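Local coordinates for ribonucleoside-diphosphate reductase (Pseudomonas aeruginosa, PDB 5IM3), which binds dATP as an allosteric nucleotide and probably reduces ribonucleoside diphosphates to the deoxyribonucleotides needed for DNA synthesis, at residues L459-E462 and E463-L467. Numbering follows the deposited sequence.
Sequences LDIE and EFLEL
Ile461 meets Phe464 and Leu465 along the short helix 461-465, the crossover helix of a beta-alpha-beta unit in the ribonucleotide reductase barrel, between parallel strands 450-455 and 482-487. Two i to i+4 backbone hydrogen bonds set the turn: Phe464 N to Asp460 O at 3.0 Å, and Leu465 N to Ile461 O, with an N-H...O angle of 147°. From Leu465 the CB lies 3.8 Å from Glu462 O; CG, placed beside its own backbone N by a chi1 of -55°, comes to 3.3 Å from Ile461 O; CD1 has that same Ile461 O as its nearest partner across the contact, and CD2 lies 4.2 Å from Ile461 CD1. The CG1-CD1 branch of Ile461, with CG1 anti to the backbone N (chi1 -173°), also brings CD1 to 4.1 Å from Phe464 CD2, approaching the ring obliquely. Strand 482-487 touches all three apolar side chains, while helix 427-440 packs on Phe464 and helix 544-558 on Leu465. Asp460 occupies the N-cap position, yet its carboxylate makes no capping bond; the backbone N atoms of Leu412 and Val426 hold OD1 and OD2 instead. Glu462 OE1 forms a salt bridge with Lys540, and Glu466 OE1 one with Lys550. A water donates to Asp460 OD1 at 2.6 Å and reaches Glu463 OE1 through a weak bond of 3.4 Å, bridging two carboxylates whose OD1 and OE1 stand 4.8 Å apart.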
ATOM      1  N   LEU A 459       5.468 -23.472 -25.794  1.00 40.95           N
ATOM      2  CA  LEU A 459       5.875 -23.743 -24.421  1.00 41.99           C
ATOM      3  C   LEU A 459       6.702 -22.620 -23.805  1.00 39.80           C
ATOM      4  O   LEU A 459       6.790 -22.540 -22.575  1.00 39.39           O
ATOM      5  CB  LEU A 459       6.653 -25.058 -24.352  1.00 43.19           C
ATOM      6  CG  LEU A 459       5.938 -26.157 -23.571  1.00 45.02           C
ATOM      7  CD1 LEU A 459       6.734 -27.441 -23.651  1.00 48.70           C
ATOM      8  CD2 LEU A 459       5.737 -25.744 -22.123  1.00 44.53           C
ATOM      9  N   ASP A 460       7.297 -21.750 -24.616  1.00 39.37           N
ATOM     10  CA  ASP A 460       8.037 -20.608 -24.098  1.00 40.92           C
ATOM     11  C   ASP A 460       7.159 -19.371 -23.920  1.00 39.79           C
ATOM     12  O   ASP A 460       7.684 -18.294 -23.619  1.00 39.11           O
ATOM     13  CB  ASP A 460       9.217 -20.277 -25.019  1.00 43.75           C
ATOM     14  CG  ASP A 460      10.269 -21.375 -25.047  1.00 46.17           C
ATOM     15  OD1 ASP A 460      10.399 -22.119 -24.053  1.00 45.71           O
ATOM     16  OD2 ASP A 460      10.975 -21.483 -26.070  1.00 45.64           O
ATOM     17  N   ILE A 461       5.837 -19.505 -24.064  1.00 42.52           N
ATOM     18  CA  ILE A 461       4.975 -18.326 -24.116  1.00 44.70           C
ATOM     19  C   ILE A 461       5.074 -17.514 -22.830  1.00 47.20           C
ATOM     20  O   ILE A 461       5.063 -16.279 -22.864  1.00 43.67           O
ATOM     21  CB  ILE A 461       3.516 -18.729 -24.415  1.00 45.75           C
ATOM     22  CG1 ILE A 461       2.653 -17.483 -24.643  1.00 45.83           C
ATOM     23  CG2 ILE A 461       2.929 -19.562 -23.279  1.00 45.98           C
ATOM     24  CD1 ILE A 461       3.068 -16.658 -25.852  1.00 45.66           C
ATOM     25  N   GLU A 462       5.170 -18.186 -21.677  1.00 48.19           N
ATOM     26  CA  GLU A 462       5.170 -17.469 -20.404  1.00 48.82           C
ATOM     27  C   GLU A 462       6.404 -16.584 -20.269  1.00 47.65           C
ATOM     28  O   GLU A 462       6.304 -15.424 -19.853  1.00 48.17           O
ATOM     29  CB  GLU A 462       5.076 -18.461 -19.240  1.00 55.27           C
ATOM     30  CG  GLU A 462       3.735 -19.176 -19.163  1.00 57.93           C
ATOM     31  CD  GLU A 462       3.719 -20.301 -18.147  1.00 64.56           C
ATOM     32  OE1 GLU A 462       4.661 -21.123 -18.148  1.00 66.64           O
ATOM     33  OE2 GLU A 462       2.763 -20.363 -17.343  1.00 68.01           O
ATOM     34  N   GLU A 463       7.581 -17.112 -20.604  1.00 48.07           N
ATOM     35  CA  GLU A 463       8.769 -16.265 -20.653  1.00 49.79           C
ATOM     36  C   GLU A 463       8.611 -15.164 -21.699  1.00 47.12           C
ATOM     37  O   GLU A 463       9.083 -14.040 -21.495  1.00 47.39           O
ATOM     38  CB  GLU A 463      10.008 -17.118 -20.944  1.00 52.28           C
ATOM     39  CG  GLU A 463      11.340 -16.381 -20.827  1.00 53.79           C
ATOM     40  CD  GLU A 463      12.532 -17.258 -21.196  1.00 57.55           C
ATOM     41  OE1 GLU A 463      12.317 -18.368 -21.733  1.00 57.45           O
ATOM     42  OE2 GLU A 463      13.685 -16.833 -20.959  1.00 57.61           O
ATOM     43  N   PHE A 464       7.933 -15.464 -22.811  1.00 39.56           N
ATOM     44  CA  PHE A 464       7.756 -14.489 -23.888  1.00 40.73           C
ATOM     45  C   PHE A 464       6.993 -13.260 -23.409  1.00 40.82           C
ATOM     46  O   PHE A 464       7.347 -12.128 -23.754  1.00 39.33           O
ATOM     47  CB  PHE A 464       7.022 -15.154 -25.056  1.00 39.96           C
ATOM     48  CG  PHE A 464       6.931 -14.314 -26.304  1.00 38.47           C
ATOM     49  CD1 PHE A 464       8.005 -14.214 -27.172  1.00 40.28           C
ATOM     50  CD2 PHE A 464       5.747 -13.667 -26.635  1.00 39.83           C
ATOM     51  CE1 PHE A 464       7.914 -13.462 -28.335  1.00 38.94           C
ATOM     52  CE2 PHE A 464       5.650 -12.913 -27.795  1.00 39.55           C
ATOM     53  CZ  PHE A 464       6.736 -12.813 -28.645  1.00 40.21           C
ATOM     54  N   LEU A 465       5.941 -13.463 -22.612  1.00 44.32           N
ATOM     55  CA  LEU A 465       5.112 -12.347 -22.172  1.00 46.01           C
ATOM     56  C   LEU A 465       5.884 -11.346 -21.327  1.00 46.59           C
ATOM     57  O   LEU A 465       5.455 -10.193 -21.214  1.00 48.43           O
ATOM     58  CB  LEU A 465       3.907 -12.858 -21.374  1.00 46.14           C
ATOM     59  CG  LEU A 465       3.003 -13.887 -22.051  1.00 46.73           C
ATOM     60  CD1 LEU A 465       1.859 -14.263 -21.128  1.00 49.29           C
ATOM     61  CD2 LEU A 465       2.465 -13.375 -23.366  1.00 45.68           C
ATOM     62  N   GLU A 466       7.007 -11.748 -20.736  1.00 44.06           N
ATOM     63  CA  GLU A 466       7.716 -10.912 -19.776  1.00 46.92           C
ATOM     64  C   GLU A 466       8.964 -10.269 -20.357  1.00 43.25           C
ATOM     65  O   GLU A 466       9.707  -9.611 -19.623  1.00 44.13           O
ATOM     66  CB  GLU A 466       8.094 -11.728 -18.540  1.00 48.84           C
ATOM     67  CG  GLU A 466       6.923 -12.411 -17.867  1.00 50.92           C
ATOM     68  CD  GLU A 466       7.226 -12.784 -16.428  1.00 56.61           C
ATOM     69  OE1 GLU A 466       6.275 -13.090 -15.678  1.00 58.34           O
ATOM     70  OE2 GLU A 466       8.415 -12.756 -16.043  1.00 59.18           O
ATOM     71  N   LEU A 467       9.206 -10.432 -21.659  1.00 40.38           N
ATOM     72  CA  LEU A 467      10.450  -9.958 -22.255  1.00 41.52           C
ATOM     73  C   LEU A 467      10.650  -8.453 -22.118  1.00 40.03           C
ATOM     74  O   LEU A 467      11.791  -7.990 -22.208  1.00 42.94           O
ATOM     75  CB  LEU A 467      10.498 -10.351 -23.733  1.00 43.07           C
ATOM     76  CG  LEU A 467      10.764 -11.827 -24.041  1.00 44.41           C
ATOM     77  CD1 LEU A 467      10.575 -12.112 -25.525  1.00 42.50           C
ATOM     78  CD2 LEU A 467      12.168 -12.220 -23.601  1.00 43.98           C
TER
HETATM   79  O   HOH W   1      10.271 -21.127 -21.670  1.00 38.67           O